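Local coordinates for periplasmic iron-binding protein (Synechocystis sp., PDB 2VOZ) that binds ferric iron in the periplasm and probably serves as a substrate-binding subunit of an ABC transporter that imports it, at residues R131-S136 / A143-Y148; L247-T252 / G317-D322; A211-I216 / E243-F248. All coordinates share one frame; numbering follows the deposited sequence.

Interaction 1. Residues R131-S136 / A143-Y148; sequences RVLYYS and ADLSTY
The ring of Tyr-148 presents its hydroxyl edge to the strand, and the carbonyl oxygen of Arg-131 lies at that edge, in the plane of the ring. Tyr-148 OH donates a hydrogen bond to Arg-131 O at 2.6 Å, and the C=O...donor angle of 167° means that the hydroxyl meets the carbonyl nearly head on. Against the same ring, Leu-133 CD2 comes in obliquely, 4.3 Å from CD1 of Tyr-148. The second ring, that of Tyr-135, is met at a slant by a methyl: Leu-145 CD1 is 3.6 Å from CD1 of Tyr-135 and also touches CG and CB. Leu-145 places its CG anti to its own carbonyl carbon (chi1 -65°), which sends the branched end across to the strand. There its CD2 also meets Leu-133 CD1 at 4.3 Å, so the two leucines fill the middle between the rings. Tyr-148 OH has a second partner in the backbone N of His-260. A phenylalanine in place of Tyr-148 would probably leave Arg-131 O without this donor and take from His-260 N the hydroxyl it bonds to. The guanidinium of Arg-131 turns away to a salt bridge with Asp-205 and lies beside the iron-binding Tyr-169. A buried, mostly apolar contact thus spends its one polar bond on the backbone of a residue next to the metal site, fixing the loop after strand 124-136 against that strand.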
loop_
_atom_site.group_PDB
_atom_site.type_symbol
_atom_site.label_atom_id
_atom_site.label_comp_id
_atom_site.label_asym_id
_atom_site.label_seq_id
_atom_site.Cartn_x
_atom_site.Cartn_y
_atom_site.Cartn_z
ATOM N N ARG B 131 -26.266 -9.673 9.555
ATOM C CA ARG B 131 -26.101 -10.904 8.801
ATOM C C ARG B 131 -27.441 -11.063 8.058
ATOM O O ARG B 131 -28.486 -11.306 8.659
ATOM C CB ARG B 131 -25.747 -12.111 9.705
ATOM C CG ARG B 131 -25.243 -13.327 8.871
ATOM C CD ARG B 131 -24.215 -14.099 9.677
ATOM N NE ARG B 131 -23.574 -15.158 8.903
ATOM C CZ ARG B 131 -22.617 -14.959 7.984
ATOM N NH1 ARG B 131 -22.188 -13.732 7.700
ATOM N NH2 ARG B 131 -22.076 -16.000 7.350
ATOM N N VAL B 132 -27.395 -10.846 6.753
ATOM C CA VAL B 132 -28.612 -10.693 5.981
ATOM C C VAL B 132 -28.773 -11.841 4.993
ATOM O O VAL B 132 -27.949 -12.747 4.939
ATOM C CB VAL B 132 -28.616 -9.351 5.213
ATOM C CG1 VAL B 132 -28.657 -8.152 6.189
ATOM C CG2 VAL B 132 -27.418 -9.237 4.210
ATOM N N LEU B 133 -29.844 -11.781 4.202
ATOM C CA LEU B 133 -30.032 -12.739 3.133
ATOM C C LEU B 133 -29.759 -12.074 1.810
ATOM O O LEU B 133 -30.004 -10.851 1.642
ATOM C CB LEU B 133 -31.462 -13.249 3.126
ATOM C CG LEU B 133 -31.994 -13.810 4.444
ATOM C CD1 LEU B 133 -33.352 -14.523 4.256
ATOM C CD2 LEU B 133 -30.994 -14.768 5.057
ATOM N N TYR B 134 -29.224 -12.870 0.894
ATOM C CA TYR B 134 -29.026 -12.461 -0.487
ATOM C C TYR B 134 -29.830 -13.409 -1.348
ATOM O O TYR B 134 -29.936 -14.602 -1.049
ATOM C CB TYR B 134 -27.545 -12.515 -0.860
ATOM C CG TYR B 134 -26.800 -11.450 -0.103
ATOM C CD1 TYR B 134 -26.088 -11.757 1.048
ATOM C CD2 TYR B 134 -26.896 -10.120 -0.484
ATOM C CE1 TYR B 134 -25.404 -10.771 1.768
ATOM C CE2 TYR B 134 -26.230 -9.126 0.222
ATOM C CZ TYR B 134 -25.491 -9.462 1.349
ATOM O OH TYR B 134 -24.837 -8.459 2.023
ATOM N N TYR B 135 -30.404 -12.898 -2.421
ATOM C CA TYR B 135 -31.243 -13.784 -3.245
ATOM C C TYR B 135 -31.119 -13.473 -4.711
ATOM O O TYR B 135 -30.868 -12.326 -5.102
ATOM C CB TYR B 135 -32.717 -13.730 -2.805
ATOM C CG TYR B 135 -33.401 -12.390 -3.063
ATOM C CD1 TYR B 135 -33.404 -11.380 -2.074
ATOM C CD2 TYR B 135 -34.025 -12.128 -4.317
ATOM C CE1 TYR B 135 -34.034 -10.143 -2.285
ATOM C CE2 TYR B 135 -34.677 -10.906 -4.523
ATOM C CZ TYR B 135 -34.657 -9.924 -3.524
ATOM O OH TYR B 135 -35.255 -8.695 -3.776
ATOM N N SER B 136 -31.314 -14.513 -5.516
ATOM C CA SER B 136 -31.306 -14.403 -6.961
ATOM C C SER B 136 -32.513 -13.576 -7.408
ATOM O O SER B 136 -33.649 -13.968 -7.183
ATOM C CB SER B 136 -31.453 -15.814 -7.571
ATOM O OG SER B 136 -31.591 -15.742 -8.980
ATOM N N ALA B 143 -41.007 -11.896 -1.702
ATOM C CA ALA B 143 -42.197 -12.164 -0.862
ATOM C C ALA B 143 -42.107 -13.531 -0.184
ATOM O O ALA B 143 -42.752 -13.771 0.851
ATOM C CB ALA B 143 -43.473 -12.072 -1.692
ATOM N N ASP B 144 -41.338 -14.444 -0.780
ATOM C CA ASP B 144 -41.142 -15.805 -0.245
ATOM C C ASP B 144 -40.097 -15.867 0.889
ATOM O O ASP B 144 -39.941 -16.919 1.532
ATOM C CB ASP B 144 -40.726 -16.771 -1.359
ATOM C CG ASP B 144 -41.848 -17.047 -2.352
ATOM O OD1 ASP B 144 -41.554 -17.585 -3.446
ATOM O OD2 ASP B 144 -43.024 -16.760 -2.015
ATOM N N LEU B 145 -39.391 -14.759 1.095
ATOM C CA LEU B 145 -38.396 -14.649 2.164
ATOM C C LEU B 145 -39.020 -13.986 3.382
ATOM O O LEU B 145 -39.921 -13.135 3.254
ATOM C CB LEU B 145 -37.197 -13.812 1.660
ATOM C CG LEU B 145 -36.399 -14.467 0.516
ATOM C CD1 LEU B 145 -35.364 -13.511 0.004
ATOM C CD2 LEU B 145 -35.752 -15.799 0.931
ATOM N N SER B 146 -38.528 -14.316 4.582
ATOM C CA SER B 146 -38.983 -13.620 5.791
ATOM C C SER B 146 -37.908 -13.643 6.870
ATOM O O SER B 146 -37.334 -12.619 7.207
ATOM C CB SER B 146 -40.282 -14.234 6.347
ATOM O OG SER B 146 -40.188 -15.629 6.569
ATOM N N THR B 147 -37.635 -14.831 7.386
ATOM C CA THR B 147 -36.784 -14.988 8.571
ATOM C C THR B 147 -35.670 -16.028 8.316
ATOM O O THR B 147 -35.780 -16.842 7.402
ATOM C CB THR B 147 -37.599 -15.511 9.781
ATOM O OG1 THR B 147 -38.124 -16.830 9.477
ATOM C CG2 THR B 147 -38.753 -14.522 10.131
ATOM N N TYR B 148 -34.621 -16.019 9.135
ATOM C CA TYR B 148 -33.643 -17.127 9.085
ATOM C C TYR B 148 -34.367 -18.425 9.301
ATOM O O TYR B 148 -34.043 -19.420 8.661
ATOM C CB TYR B 148 -32.558 -17.019 10.173
ATOM C CG TYR B 148 -31.931 -15.657 10.224
ATOM C CD1 TYR B 148 -30.972 -15.274 9.294
ATOM C CD2 TYR B 148 -32.317 -14.744 11.202
ATOM C CE1 TYR B 148 -30.411 -13.960 9.340
ATOM C CE2 TYR B 148 -31.776 -13.440 11.265
ATOM C CZ TYR B 148 -30.836 -13.061 10.338
ATOM O OH TYR B 148 -30.331 -11.780 10.412
#

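Interaction 2. Residues L247-T252 / G317-D322; sequences LFFPNT and GQLKGD. With SO4 (sulfate ion), chain E.
Phe-249, Lys-320 and Thr-252 supply most of the buried surface where the chain leaving strand 245-248 meets the loop 317-322. The side chain of Phe-249 leaves the backbone toward the loop, and its ring is met by Leu-319, whose CD1 approaches obliquely to 4.3 Å from CE1 of the phenylalanine. Gly-317 O lies farther along the same ring, 4.5 Å from Phe-249 CE2. One face of the ring carries a neighbour from its own segment, Leu-247 CD2, which sits 3.6 Å above the ring plane and is shifted toward the rim. Gly-317 follows a helix with a positive phi of 109°, a conformation in which a beta carbon would collide with the preceding carbonyl oxygen.

At the other end of the contact Lys-320 reaches over Thr-252 with its aliphatic chain. A bend at chi3 (-101°) and another at chi4 bring its CE to 3.9 Å from CB of the threonine, so methylene packing, rather than the ammonium group, makes this touch. Backbone bonds from Lys-320 and Asp-322 to Thr-259 tie the loop down further. At the strand end, Leu-247 N gives a nearly straight hydrogen bond (176°) to O1 of a sulfate, at 2.8 Å; the ion is probably from the crystallisation liquor.

Phe-249 rests also on Val-132 and Tyr-301. This is surface packing in a solute-binding protein fold: a late loop of the chain laid over the segment that leads from strand 245-248 toward strand 261-268.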
loop_
_atom_site.group_PDB
_atom_site.type_symbol
_atom_site.label_atom_id
_atom_site.label_comp_id
_atom_site.label_asym_id
_atom_site.label_seq_id
_atom_site.Cartn_x
_atom_site.Cartn_y
_atom_site.Cartn_z
ATOM N N LEU B 247 -30.101 -7.734 -1.795
ATOM C CA LEU B 247 -29.946 -7.868 -0.343
ATOM C C LEU B 247 -31.354 -7.818 0.272
ATOM O O LEU B 247 -32.154 -6.951 -0.066
ATOM C CB LEU B 247 -29.088 -6.702 0.177
ATOM C CG LEU B 247 -28.776 -6.623 1.678
ATOM C CD1 LEU B 247 -27.502 -5.810 1.830
ATOM C CD2 LEU B 247 -29.886 -5.950 2.467
ATOM N N PHE B 248 -31.643 -8.735 1.188
ATOM C CA PHE B 248 -32.911 -8.754 1.905
ATOM C C PHE B 248 -32.628 -8.778 3.406
ATOM O O PHE B 248 -31.905 -9.683 3.865
ATOM C CB PHE B 248 -33.693 -10.024 1.509
ATOM C CG PHE B 248 -34.988 -10.201 2.259
ATOM C CD1 PHE B 248 -36.165 -9.546 1.809
ATOM C CD2 PHE B 248 -35.049 -11.014 3.389
ATOM C CE1 PHE B 248 -37.381 -9.711 2.513
ATOM C CE2 PHE B 248 -36.257 -11.176 4.112
ATOM C CZ PHE B 248 -37.419 -10.529 3.666
ATOM N N PHE B 249 -33.196 -7.825 4.149
ATOM C CA PHE B 249 -33.115 -7.839 5.600
ATOM C C PHE B 249 -34.156 -8.795 6.177
ATOM O O PHE B 249 -35.361 -8.538 6.052
ATOM C CB PHE B 249 -33.329 -6.452 6.224
ATOM C CG PHE B 249 -32.200 -5.481 5.998
ATOM C CD1 PHE B 249 -31.023 -5.552 6.749
ATOM C CD2 PHE B 249 -32.329 -4.462 5.052
ATOM C CE1 PHE B 249 -29.979 -4.642 6.542
ATOM C CE2 PHE B 249 -31.292 -3.554 4.848
ATOM C CZ PHE B 249 -30.107 -3.654 5.582
ATOM N N PRO B 250 -33.700 -9.886 6.806
ATOM C CA PRO B 250 -34.638 -10.798 7.434
ATOM C C PRO B 250 -35.117 -10.372 8.825
ATOM O O PRO B 250 -34.491 -9.548 9.500
ATOM C CB PRO B 250 -33.812 -12.073 7.575
ATOM C CG PRO B 250 -32.445 -11.517 7.893
ATOM C CD PRO B 250 -32.313 -10.376 6.935
ATOM N N ASN B 251 -36.204 -11.012 9.233
ATOM C CA ASN B 251 -36.727 -10.951 10.598
ATOM C C ASN B 251 -37.177 -9.547 11.008
ATOM O O ASN B 251 -37.078 -9.192 12.179
ATOM C CB ASN B 251 -35.680 -11.475 11.604
ATOM C CG ASN B 251 -35.493 -12.962 11.497
ATOM O OD1 ASN B 251 -35.054 -13.430 10.480
ATOM N ND2 ASN B 251 -35.846 -13.708 12.549
ATOM N N THR B 252 -37.633 -8.752 10.046
ATOM C CA THR B 252 -38.113 -7.400 10.364
ATOM C C THR B 252 -39.640 -7.316 10.323
ATOM O O THR B 252 -40.205 -6.236 10.570
ATOM C CB THR B 252 -37.527 -6.335 9.412
ATOM O OG1 THR B 252 -38.162 -6.449 8.138
ATOM C CG2 THR B 252 -36.021 -6.524 9.246
ATOM N N GLY B 317 -32.040 0.859 3.306
ATOM C CA GLY B 317 -33.080 1.091 4.297
ATOM C C GLY B 317 -32.534 1.090 5.705
ATOM O O GLY B 317 -31.339 0.801 5.938
ATOM N N GLN B 318 -33.398 1.467 6.645
ATOM C CA GLN B 318 -33.037 1.518 8.057
ATOM C C GLN B 318 -32.783 0.129 8.626
ATOM O O GLN B 318 -33.580 -0.807 8.449
ATOM C CB GLN B 318 -34.169 2.177 8.869
ATOM N N LEU B 319 -31.677 -0.001 9.331
ATOM C CA LEU B 319 -31.401 -1.251 10.035
ATOM C C LEU B 319 -32.355 -1.389 11.221
ATOM O O LEU B 319 -32.435 -0.499 12.067
ATOM C CB LEU B 319 -29.958 -1.263 10.528
ATOM C CG LEU B 319 -29.526 -2.416 11.436
ATOM C CD1 LEU B 319 -29.535 -3.732 10.705
ATOM C CD2 LEU B 319 -28.144 -2.087 11.990
ATOM N N LYS B 320 -33.059 -2.511 11.279
ATOM C CA LYS B 320 -33.914 -2.810 12.454
ATOM C C LYS B 320 -33.339 -4.014 13.146
ATOM O O LYS B 320 -33.697 -5.139 12.830
ATOM C CB LYS B 320 -35.365 -3.077 12.041
ATOM C CG LYS B 320 -36.035 -1.881 11.398
ATOM C CD LYS B 320 -37.365 -2.285 10.772
ATOM C CE LYS B 320 -37.255 -2.462 9.274
ATOM N NZ LYS B 320 -37.165 -1.137 8.570
ATOM N N GLY B 321 -32.424 -3.778 14.073
ATOM C CA GLY B 321 -31.694 -4.890 14.674
ATOM C C GLY B 321 -32.436 -5.565 15.794
ATOM O O GLY B 321 -33.169 -4.919 16.525
ATOM N N ASP B 322 -32.211 -6.861 15.932
ATOM C CA ASP B 322 -32.629 -7.613 17.103
ATOM C C ASP B 322 -32.040 -6.950 18.357
ATOM O O ASP B 322 -30.835 -6.641 18.383
ATOM C CB ASP B 322 -32.116 -9.047 16.927
ATOM C CG ASP B 322 -32.651 -10.014 17.973
ATOM O OD1 ASP B 322 -32.835 -9.637 19.144
ATOM O OD2 ASP B 322 -32.886 -11.185 17.598
HETATM S S SO4 E . -30.883 -4.124 -3.638
HETATM O O1 SO4 E . -30.156 -5.167 -2.909
HETATM O O2 SO4 E . -31.318 -4.584 -4.985
HETATM O O3 SO4 E . -32.080 -3.708 -2.880
HETATM O O4 SO4 E . -30.018 -2.946 -3.810
#

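Interaction 3. Residues A211-I216 / E243-F248; sequences AIAAGI and EKVSLF. With SO4 (sulfate ion), chain E.
Ala-213 and Lys-244 bring two helix ends together, their CA atoms 5.8 Å apart. Helix 205-213 finishes in a Schellman motif: Gly-215 takes a positive phi of 83°, Ile-216 N bonds back to Ala-211 O at 2.9 Å, and Gly-215 N bonds to Ile-212 O at 3.0 Å. In the other segment helix 236-244 ends at Lys-244, and Val-245 changes at once to the extended conformation of strand 245-248.

That change turns the Val-245 side chain toward the first helix. Its CG1 lies opposite the backbone N (chi1 178°) while CG2 is beside it, and the two methyls divide the work. Val-245 CG2 sits 3.8 Å from CG2 of Ile-212 and equally close to its CB, whereas Val-245 CG1 meets Ile-212 CD1 at 4.0 Å; the two side chains cross at about a right angle. Ala-213 extends this apolar patch with its CB, 4.2 Å from CG2 of Val-245. Lys-244 runs past the edge of this patch, where its CD comes within 4.0 Å of Ala-213 O, a touch of van der Waals kind like the rest of the contact.

Further along the strand, Ser-246 OG donates a 2.9 Å hydrogen bond to O2 of a bound sulfate ion and accepts one from Arg-137 NH1. Behind the helix end a second subunit packs, with its Ser-73 against Ala-213 and Ala-214.

Strands 219-223 and 245-248 both run antiparallel to strand 124-136, which lies between them, and helices 224-232 and 236-244 connect them. Such a beta-alpha-beta crossover, spanning one antiparallel strand, belongs to the alpha/beta lobes of periplasmic solute-binding proteins; here the C-terminal end of helix 205-213, which precedes the unit, packs on the point where its last helix passes into its second strand.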
loop_
_atom_site.group_PDB
_atom_site.type_symbol
_atom_site.label_atom_id
_atom_site.label_comp_id
_atom_site.label_asym_id
_atom_site.label_seq_id
_atom_site.Cartn_x
_atom_site.Cartn_y
_atom_site.Cartn_z
ATOM N N ALA B 211 -21.946 -17.109 -5.685
ATOM C CA ALA B 211 -22.472 -18.445 -6.048
ATOM C C ALA B 211 -23.925 -18.320 -6.526
ATOM O O ALA B 211 -24.356 -19.084 -7.391
ATOM C CB ALA B 211 -22.346 -19.422 -4.868
ATOM N N ILE B 212 -24.659 -17.335 -6.000
ATOM C CA ILE B 212 -26.040 -17.101 -6.466
ATOM C C ILE B 212 -25.950 -16.643 -7.902
ATOM O O ILE B 212 -26.685 -17.143 -8.751
ATOM C CB ILE B 212 -26.753 -16.047 -5.627
ATOM C CG1 ILE B 212 -26.858 -16.534 -4.169
ATOM C CG2 ILE B 212 -28.186 -15.770 -6.187
ATOM C CD1 ILE B 212 -27.467 -15.441 -3.220
ATOM N N ALA B 213 -25.064 -15.673 -8.163
ATOM C CA ALA B 213 -24.922 -15.142 -9.538
ATOM C C ALA B 213 -24.555 -16.217 -10.540
ATOM O O ALA B 213 -25.041 -16.172 -11.692
ATOM C CB ALA B 213 -23.907 -13.972 -9.589
ATOM N N ALA B 214 -23.723 -17.185 -10.106
ATOM C CA ALA B 214 -23.257 -18.299 -10.925
ATOM C C ALA B 214 -24.287 -19.424 -11.077
ATOM O O ALA B 214 -24.019 -20.398 -11.775
ATOM C CB ALA B 214 -21.974 -18.851 -10.353
ATOM N N GLY B 215 -25.439 -19.301 -10.417
ATOM C CA GLY B 215 -26.515 -20.310 -10.491
ATOM C C GLY B 215 -26.363 -21.517 -9.574
ATOM O O GLY B 215 -27.180 -22.468 -9.646
ATOM N N ILE B 216 -25.358 -21.489 -8.700
ATOM C CA ILE B 216 -25.091 -22.606 -7.758
ATOM C C ILE B 216 -26.185 -22.768 -6.704
ATOM O O ILE B 216 -26.540 -23.899 -6.337
ATOM C CB ILE B 216 -23.669 -22.478 -7.124
ATOM C CG1 ILE B 216 -22.631 -22.501 -8.255
ATOM C CG2 ILE B 216 -23.375 -23.642 -6.170
ATOM C CD1 ILE B 216 -21.304 -21.842 -7.900
ATOM N N GLU B 243 -26.225 -6.834 -10.039
ATOM C CA GLU B 243 -27.389 -6.827 -10.940
ATOM C C GLU B 243 -28.199 -8.072 -10.796
ATOM O O GLU B 243 -29.379 -8.066 -11.095
ATOM C CB GLU B 243 -26.952 -6.663 -12.393
ATOM C CG GLU B 243 -26.805 -5.171 -12.709
ATOM C CD GLU B 243 -25.759 -4.873 -13.761
ATOM O OE1 GLU B 243 -25.331 -5.820 -14.481
ATOM O OE2 GLU B 243 -25.356 -3.677 -13.852
ATOM N N LYS B 244 -27.559 -9.147 -10.375
ATOM C CA LYS B 244 -28.180 -10.473 -10.367
ATOM C C LYS B 244 -28.692 -10.901 -9.004
ATOM O O LYS B 244 -29.521 -11.805 -8.894
ATOM C CB LYS B 244 -27.214 -11.517 -10.908
ATOM C CG LYS B 244 -27.067 -11.409 -12.426
ATOM C CD LYS B 244 -26.182 -12.510 -12.976
ATOM C CE LYS B 244 -26.151 -12.433 -14.503
ATOM N NZ LYS B 244 -27.476 -12.881 -15.025
ATOM N N VAL B 245 -28.189 -10.240 -7.975
ATOM C CA VAL B 245 -28.445 -10.652 -6.580
ATOM C C VAL B 245 -28.892 -9.435 -5.805
ATOM O O VAL B 245 -28.336 -8.352 -6.015
ATOM C CB VAL B 245 -27.132 -11.225 -5.956
ATOM C CG1 VAL B 245 -27.375 -11.612 -4.491
ATOM C CG2 VAL B 245 -26.602 -12.422 -6.779
ATOM N N SER B 246 -29.913 -9.567 -4.936
ATOM C CA SER B 246 -30.338 -8.445 -4.085
ATOM C C SER B 246 -30.160 -8.781 -2.612
ATOM O O SER B 246 -30.094 -9.945 -2.235
ATOM C CB SER B 246 -31.789 -8.038 -4.345
ATOM O OG SER B 246 -31.907 -7.375 -5.621
ATOM N N LEU B 247 -30.101 -7.734 -1.795
ATOM C CA LEU B 247 -29.946 -7.868 -0.343
ATOM C C LEU B 247 -31.354 -7.818 0.272
ATOM O O LEU B 247 -32.154 -6.951 -0.066
ATOM C CB LEU B 247 -29.088 -6.702 0.177
ATOM C CG LEU B 247 -28.776 -6.623 1.678
ATOM C CD1 LEU B 247 -27.502 -5.810 1.830
ATOM C CD2 LEU B 247 -29.886 -5.950 2.467
ATOM N N PHE B 248 -31.643 -8.735 1.188
ATOM C CA PHE B 248 -32.911 -8.754 1.905
ATOM C C PHE B 248 -32.628 -8.778 3.406
ATOM O O PHE B 248 -31.905 -9.683 3.865
ATOM C CB PHE B 248 -33.693 -10.024 1.509
ATOM C CG PHE B 248 -34.988 -10.201 2.259
ATOM C CD1 PHE B 248 -36.165 -9.546 1.809
ATOM C CD2 PHE B 248 -35.049 -11.014 3.389
ATOM C CE1 PHE B 248 -37.381 -9.711 2.513
ATOM C CE2 PHE B 248 -36.257 -11.176 4.112
ATOM C CZ PHE B 248 -37.419 -10.529 3.666
HETATM S S SO4 E . -30.883 -4.124 -3.638
HETATM O O1 SO4 E . -30.156 -5.167 -2.909
HETATM O O2 SO4 E . -31.318 -4.584 -4.985
HETATM O O3 SO4 E . -32.080 -3.708 -2.880
HETATM O O4 SO4 E . -30.018 -2.946 -3.810
#

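Strands 124-136 and 245-248, neighbours in one mixed sheet, hold the three contacts together. Interaction 1 closes first along the chain, and interactions 3 and 2 follow, sharing Leu-247 and Phe-248. Centres lie about 10 Å apart for interactions 1 and 2, about 12 Å for 1 and 3, and about 18 Å for 2 and 3. Antiparallel pairing of Leu-133 with Phe-248 and of Tyr-135 with Ser-246 joins interaction 1 to the strand the other two use, and one sulfate ion touches interactions 2 and 3 alike. One sheet thus gathers a loop, a helix end and a late segment; interaction 1 borders the iron site, the others lying about 10 Å, side chain to side chain, from its tyrosines.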